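PDB 5XSX: chitinase, which probably cleaves chitin internally as an endochitinase, and is present here as a fragment whose helical domain holds a row of N-acetylglucosamine units. Local coordinates for residues 207-212 with 376-381; 172-177 with 213-218. All coordinates share one frame; numbering follows the deposited sequence.

Contact 1 of 2, residues 207-212 with 376-381; sequences MALAAK and PTVINI. With NAG (2-acetamido-2-deoxy-beta-D-glucopyranose), chain C.
The methyl of Ala208 lies over the side of helix 374-387, between the branched side chains of Val378 and Ile381. Its CB is 3.7 Å from CG2 of Ile381 and 4.1 Å from CG1 of Val378, and it also rests near the carbonyl oxygen of Val378. Ile381 presents this methyl because CG2 lies anti to its backbone nitrogen. A small residue facing the neighbour fits the 8.6 Å approach of the two segment axes, which run in largely opposed directions at 140°. Val378 reaches further along the interface: its CG2 lies 4.4 Å from CD1 of Leu209, a looser apolar touch, and 4.1 Å from CB of Lys212. Leu209 itself starts away from helix 374-387 and leans on Tyr336 of helix 327-338.

Lys212 changes the character of the contact. Its CG is anti to the backbone nitrogen (chi1 170°), a bend follows at chi2, and the remainder runs extended past Thr377, crossing that side chain at about a right angle. OG1 of Thr377 is 3.4 Å from CD of Lys212, a van der Waals contact; the hydroxyl itself is turned to the carbonyl of His374, with that of Gly373 also near enough to bond. The ammonium continues to the sugar, where NZ donates to O3 of the chain C NAG at 2.8 Å; the carbonyl of Gly372 and OD1 of Asn174 are further partners. A methionine here would probably leave the sugar O3, the Gly372 carbonyl and OD1 of Asn174 without their common donor. The contact thus illustrates a division of labour within one side chain: the methylenes belong to the apolar helix pairing, while the charged end joins protein oxygens to a bound carbohydrate.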
loop_
_atom_site.group_PDB
_atom_site.type_symbol
_atom_site.label_atom_id
_atom_site.label_comp_id
_atom_site.label_asym_id
_atom_site.label_seq_id
_atom_site.Cartn_x
_atom_site.Cartn_y
_atom_site.Cartn_z
ATOM N N MET A 207 12.174 2.146 7.530
ATOM C CA MET A 207 13.255 2.565 8.413
ATOM C C MET A 207 14.432 3.086 7.598
ATOM O O MET A 207 14.993 4.140 7.898
ATOM C CB MET A 207 13.705 1.405 9.306
ATOM C CG MET A 207 12.760 1.082 10.452
ATOM S SD MET A 207 12.964 2.188 11.862
ATOM C CE MET A 207 14.646 1.810 12.344
ATOM N N ALA A 208 14.793 2.338 6.560
ATOM C CA ALA A 208 15.902 2.706 5.688
ATOM C C ALA A 208 15.599 3.980 4.912
ATOM O O ALA A 208 16.478 4.819 4.710
ATOM C CB ALA A 208 16.220 1.569 4.731
ATOM N N LEU A 209 14.350 4.121 4.480
ATOM C CA LEU A 209 13.932 5.290 3.716
ATOM C C LEU A 209 14.026 6.561 4.555
ATOM O O LEU A 209 14.600 7.560 4.121
ATOM C CB LEU A 209 12.504 5.106 3.198
ATOM C CG LEU A 209 11.947 6.244 2.341
ATOM C CD1 LEU A 209 12.821 6.462 1.118
ATOM C CD2 LEU A 209 10.510 5.958 1.932
ATOM N N ALA A 210 13.465 6.513 5.758
ATOM C CA ALA A 210 13.449 7.666 6.650
ATOM C C ALA A 210 14.861 8.082 7.056
ATOM O O ALA A 210 15.126 9.261 7.291
ATOM C CB ALA A 210 12.610 7.366 7.882
ATOM N N ALA A 211 15.762 7.108 7.134
ATOM C CA ALA A 211 17.150 7.377 7.492
ATOM C C ALA A 211 17.843 8.202 6.412
ATOM O O ALA A 211 18.542 9.171 6.709
ATOM C CB ALA A 211 17.897 6.072 7.728
ATOM N N LYS A 212 17.642 7.813 5.157
ATOM C CA LYS A 212 18.242 8.510 4.025
ATOM C C LYS A 212 17.629 9.893 3.823
ATOM O O LYS A 212 18.329 10.850 3.491
ATOM C CB LYS A 212 18.087 7.677 2.749
ATOM C CG LYS A 212 18.465 8.409 1.470
ATOM C CD LYS A 212 19.923 8.831 1.484
ATOM C CE LYS A 212 20.239 9.764 0.327
ATOM N NZ LYS A 212 21.631 10.286 0.405
ATOM N N PRO A 376 20.902 3.361 -3.889
ATOM C CA PRO A 376 21.817 2.363 -3.317
ATOM C C PRO A 376 21.868 2.380 -1.787
ATOM O O PRO A 376 22.062 1.326 -1.182
ATOM C CB PRO A 376 23.176 2.753 -3.907
ATOM C CG PRO A 376 23.045 4.189 -4.249
ATOM C CD PRO A 376 21.629 4.357 -4.698
ATOM N N THR A 377 21.695 3.550 -1.176
ATOM C CA THR A 377 21.708 3.656 0.281
ATOM C C THR A 377 20.566 2.868 0.914
ATOM O O THR A 377 20.783 2.077 1.831
ATOM C CB THR A 377 21.610 5.122 0.752
ATOM O OG1 THR A 377 20.535 5.776 0.068
ATOM C CG2 THR A 377 22.907 5.865 0.481
ATOM N N VAL A 378 19.355 3.092 0.416
ATOM C CA VAL A 378 18.156 2.472 0.973
ATOM C C VAL A 378 18.200 0.946 0.880
ATOM O O VAL A 378 17.850 0.250 1.835
ATOM C CB VAL A 378 16.884 2.990 0.269
ATOM C CG1 VAL A 378 15.650 2.258 0.776
ATOM C CG2 VAL A 378 16.739 4.489 0.480
ATOM N N ILE A 379 18.638 0.433 -0.265
ATOM C CA ILE A 379 18.701 -1.008 -0.486
ATOM C C ILE A 379 19.663 -1.703 0.473
ATOM O O ILE A 379 19.303 -2.688 1.120
ATOM C CB ILE A 379 19.130 -1.335 -1.924
ATOM C CG1 ILE A 379 18.152 -0.727 -2.924
ATOM C CG2 ILE A 379 19.212 -2.840 -2.128
ATOM C CD1 ILE A 379 18.639 -0.805 -4.340
ATOM N N ASN A 380 20.886 -1.187 0.555
ATOM C CA ASN A 380 21.918 -1.787 1.394
ATOM C C ASN A 380 21.549 -1.779 2.872
ATOM O O ASN A 380 21.773 -2.762 3.580
ATOM C CB ASN A 380 23.253 -1.071 1.186
ATOM C CG ASN A 380 23.820 -1.286 -0.205
ATOM O OD1 ASN A 380 24.364 -2.348 -0.509
ATOM N ND2 ASN A 380 23.698 -0.275 -1.057
ATOM N N ILE A 381 20.985 -0.667 3.335
ATOM C CA ILE A 381 20.534 -0.564 4.717
ATOM C C ILE A 381 19.404 -1.554 4.975
ATOM O O ILE A 381 19.391 -2.240 5.996
ATOM C CB ILE A 381 20.064 0.865 5.061
ATOM C CG1 ILE A 381 21.239 1.843 4.993
ATOM C CG2 ILE A 381 19.440 0.906 6.447
ATOM C CD1 ILE A 381 20.873 3.265 5.357
HETATM C C1 NAG C . 23.365 14.682 3.338
HETATM C C2 NAG C . 22.900 13.819 2.189
HETATM C C3 NAG C . 21.477 14.051 1.843
HETATM C C4 NAG C . 20.523 14.304 2.990
HETATM C C5 NAG C . 21.115 14.849 4.282
HETATM C C6 NAG C . 20.272 14.407 5.440
HETATM C C7 NAG C . 24.419 13.024 0.338
HETATM C C8 NAG C . 25.309 13.338 -0.881
HETATM N N2 NAG C . 23.739 14.104 1.037
HETATM O O1 NAG C . 24.651 14.336 3.636
HETATM O O3 NAG C . 20.978 12.882 1.113
HETATM O O4 NAG C . 19.609 15.309 2.522
HETATM O O5 NAG C . 22.507 14.432 4.525
HETATM O O6 NAG C . 19.601 15.521 6.013
HETATM O O7 NAG C . 24.282 11.880 0.713
#

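Contact 2 of 2, residues 172-177 with 213-218; sequences PLNLAS and ENWGTA. With NAG (2-acetamido-2-deoxy-beta-D-glucopyranose), chain C; NAG (2-acetamido-2-deoxy-beta-D-glucopyranose), chain B; NAG (2-acetamido-2-deoxy-beta-D-glucopyranose), chain D.
Leu173 lays its CD2 methyl over one face of the Trp215 indole, 4.0 Å from the centroid of the six-membered ring and 25° off the ring normal, a CH-pi contact. The same methyl meets CB of Ala218 at 4.1 Å, so one leucine branch joins both ends of the turn that follows helix 203-214. Ala176 comes instead to the ring edge, near its plane, with CB 3.9 Å from CH2 of Trp215. Phe225 also meets the indole, its plane inclined at about 55°, and adds to this close-packed apolar end. Trp215 has positive phi, and its first torsion sets CG anti to the carbonyl carbon (chi1 -73°), carrying the ring back to the loop 172-177.

The pyrrole end is polar, and loose in bonding rather than in distance. The Asn174 amide approaches obliquely, its ND2 lying 3.6 Å from NE1 of Trp215 without a hydrogen bond, and C6 of the chain C NAG stands 3.6 Å from CD1 of the indole. The backbone oxygen of Asn174 accepts a weak bond from O1 of that sugar. Glu213, two residues before Trp215, faces the other units: its OE1 accepts from O6 of the chain B NAG at 2.9 Å and also pairs with His374, while OE2 lies 3.2 Å from O4 of the chain D NAG, the oxygen linking those two sugars. The indole is thus packed at its six-membered end, while its pyrrole end and Glu213 line a site occupied by linked N-acetylglucosamine units, consistent with a chitin-binding cleft.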
loop_
_atom_site.group_PDB
_atom_site.type_symbol
_atom_site.label_atom_id
_atom_site.label_comp_id
_atom_site.label_asym_id
_atom_site.label_seq_id
_atom_site.Cartn_x
_atom_site.Cartn_y
_atom_site.Cartn_z
ATOM N N PRO A 172 28.494 4.264 4.199
ATOM C CA PRO A 172 28.501 5.715 4.418
ATOM C C PRO A 172 27.137 6.353 4.162
ATOM O O PRO A 172 26.833 6.729 3.030
ATOM C CB PRO A 172 29.538 6.218 3.407
ATOM C CG PRO A 172 29.572 5.172 2.347
ATOM C CD PRO A 172 29.337 3.872 3.056
ATOM N N LEU A 173 26.330 6.473 5.210
ATOM C CA LEU A 173 25.002 7.066 5.094
ATOM C C LEU A 173 25.061 8.589 5.141
ATOM O O LEU A 173 25.371 9.170 6.180
ATOM C CB LEU A 173 24.088 6.547 6.205
ATOM C CG LEU A 173 22.709 7.202 6.309
ATOM C CD1 LEU A 173 21.895 6.946 5.052
ATOM C CD2 LEU A 173 21.969 6.711 7.544
ATOM N N ASN A 174 24.756 9.221 4.011
ATOM C CA ASN A 174 24.733 10.678 3.901
ATOM C C ASN A 174 26.053 11.318 4.316
ATOM O O ASN A 174 26.072 12.250 5.120
ATOM C CB ASN A 174 23.586 11.257 4.735
ATOM C CG ASN A 174 22.233 10.732 4.303
ATOM O OD1 ASN A 174 22.145 9.806 3.500
ATOM N ND2 ASN A 174 21.169 11.317 4.840
ATOM N N LEU A 175 27.147 10.802 3.760
ATOM C CA LEU A 175 28.495 11.289 4.045
ATOM C C LEU A 175 28.842 11.181 5.527
ATOM O O LEU A 175 29.415 12.102 6.108
ATOM C CB LEU A 175 28.659 12.736 3.572
ATOM C CG LEU A 175 28.380 13.005 2.091
ATOM C CD1 LEU A 175 28.655 14.461 1.748
ATOM C CD2 LEU A 175 29.201 12.076 1.210
ATOM N N ALA A 176 28.492 10.051 6.134
ATOM C CA ALA A 176 28.853 9.786 7.521
ATOM C C ALA A 176 29.765 8.570 7.611
ATOM O O ALA A 176 29.741 7.700 6.742
ATOM C CB ALA A 176 27.610 9.579 8.371
ATOM N N SER A 177 30.572 8.521 8.666
ATOM C CA SER A 177 31.480 7.403 8.890
ATOM C C SER A 177 30.703 6.106 9.076
ATOM O O SER A 177 30.944 5.118 8.382
ATOM C CB SER A 177 32.367 7.666 10.108
ATOM O OG SER A 177 31.586 7.847 11.278
ATOM N N GLU A 213 16.322 9.994 4.035
ATOM C CA GLU A 213 15.602 11.232 3.765
ATOM C C GLU A 213 15.922 12.353 4.754
ATOM O O GLU A 213 16.107 13.501 4.348
ATOM C CB GLU A 213 14.094 10.971 3.752
ATOM C CG GLU A 213 13.613 10.154 2.559
ATOM C CD GLU A 213 13.786 10.880 1.234
ATOM O OE1 GLU A 213 13.717 10.212 0.181
ATOM O OE2 GLU A 213 13.980 12.114 1.241
ATOM N N ASN A 214 15.987 12.029 6.042
ATOM C CA ASN A 214 16.174 13.060 7.059
ATOM C C ASN A 214 16.655 12.513 8.404
ATOM O O ASN A 214 16.316 13.056 9.456
ATOM C CB ASN A 214 14.864 13.834 7.252
ATOM C CG ASN A 214 15.062 15.159 7.962
ATOM O OD1 ASN A 214 16.172 15.690 8.011
ATOM N ND2 ASN A 214 13.985 15.698 8.520
ATOM N N TRP A 215 17.444 11.442 8.364
ATOM C CA TRP A 215 17.986 10.820 9.576
ATOM C C TRP A 215 16.905 10.507 10.608
ATOM O O TRP A 215 17.153 10.570 11.812
ATOM C CB TRP A 215 19.046 11.720 10.219
ATOM C CG TRP A 215 20.349 11.770 9.487
ATOM C CD1 TRP A 215 20.740 12.703 8.571
ATOM C CD2 TRP A 215 21.440 10.853 9.618
ATOM N NE1 TRP A 215 22.007 12.421 8.121
ATOM C CE2 TRP A 215 22.459 11.290 8.749
ATOM C CE3 TRP A 215 21.656 9.704 10.387
ATOM C CZ2 TRP A 215 23.675 10.618 8.624
ATOM C CZ3 TRP A 215 22.862 9.039 10.263
ATOM C CH2 TRP A 215 23.856 9.497 9.388
ATOM N N GLY A 216 15.708 10.179 10.136
ATOM C CA GLY A 216 14.580 9.967 11.021
ATOM C C GLY A 216 14.704 8.721 11.873
ATOM O O GLY A 216 14.193 8.671 12.991
ATOM N N THR A 217 15.385 7.710 11.345
ATOM C CA THR A 217 15.457 6.418 12.015
ATOM C C THR A 217 16.887 5.905 12.170
ATOM O O THR A 217 17.117 4.695 12.186
ATOM C CB THR A 217 14.640 5.362 11.255
ATOM O OG1 THR A 217 15.117 5.269 9.907
ATOM C CG2 THR A 217 13.165 5.738 11.237
ATOM N N ALA A 218 17.844 6.818 12.293
ATOM C CA ALA A 218 19.245 6.423 12.394
ATOM C C ALA A 218 20.072 7.407 13.212
ATOM O O ALA A 218 19.897 8.621 13.109
ATOM C CB ALA A 218 19.844 6.268 11.006
HETATM C C1 NAG C . 23.365 14.682 3.338
HETATM C C2 NAG C . 22.900 13.819 2.189
HETATM C C3 NAG C . 21.477 14.051 1.843
HETATM C C4 NAG C . 20.523 14.304 2.990
HETATM C C5 NAG C . 21.115 14.849 4.282
HETATM C C6 NAG C . 20.272 14.407 5.440
HETATM C C7 NAG C . 24.419 13.024 0.338
HETATM C C8 NAG C . 25.309 13.338 -0.881
HETATM N N2 NAG C . 23.739 14.104 1.037
HETATM O O1 NAG C . 24.651 14.336 3.636
HETATM O O3 NAG C . 20.978 12.882 1.113
HETATM O O4 NAG C . 19.609 15.309 2.522
HETATM O O5 NAG C . 22.507 14.432 4.525
HETATM O O6 NAG C . 19.601 15.521 6.013
HETATM O O7 NAG C . 24.282 11.880 0.713
HETATM C C1 NAG B . 14.043 15.011 -1.336
HETATM C C2 NAG B . 14.005 15.346 -2.795
HETATM C C3 NAG B . 12.623 15.428 -3.317
HETATM C C4 NAG B . 11.798 14.207 -3.012
HETATM C C5 NAG B . 11.894 13.810 -1.545
HETATM C C6 NAG B . 11.265 12.485 -1.353
HETATM C C7 NAG B . 16.096 16.651 -3.503
HETATM C C8 NAG B . 16.831 17.997 -3.754
HETATM N N2 NAG B . 14.700 16.643 -3.028
HETATM O O3 NAG B . 12.689 15.617 -4.750
HETATM O O4 NAG B . 10.394 14.476 -3.322
HETATM O O5 NAG B . 13.267 13.744 -1.054
HETATM O O6 NAG B . 12.116 11.473 -1.882
HETATM O O7 NAG B . 16.673 15.604 -3.698
HETATM C C1 NAG D . 18.294 14.786 2.304
HETATM C C2 NAG D . 17.365 15.967 2.268
HETATM C C3 NAG D . 16.034 15.665 1.682
HETATM C C4 NAG D . 16.168 15.043 0.347
HETATM C C5 NAG D . 16.953 13.763 0.461
HETATM C C6 NAG D . 17.096 13.134 -0.884
HETATM C C7 NAG D . 17.093 17.890 3.848
HETATM C C8 NAG D . 16.901 18.392 5.286
HETATM N N2 NAG D . 17.179 16.481 3.611
HETATM O O3 NAG D . 15.285 16.900 1.566
HETATM O O4 NAG D . 14.849 14.782 -0.216
HETATM O O5 NAG D . 18.300 14.000 1.038
HETATM O O6 NAG D . 17.892 11.956 -0.787
HETATM O O7 NAG D . 17.176 18.682 2.919
#

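How the contacts relate
Helix 203-214 is common to both contacts, whose centres are about 8 Å apart. Contact 1 packs its later turns against helix 374-387, and contact 2 joins its end and the following turn to the loop 172-177. Along the chain the segments alternate: 172-177, 207-212, 213-218, then 376-381. The turn is tied back to the helix where Ala210 O lies 3.0 Å from Gly216 N, a probable hydrogen bond. Both contacts reach the chain C NAG, so distant parts of the sequence converge on one end of the bound sugar row. They belong to the largely helical domain, apart from the N-terminal beta-sheet region, consistent with a chitin-binding cleft there.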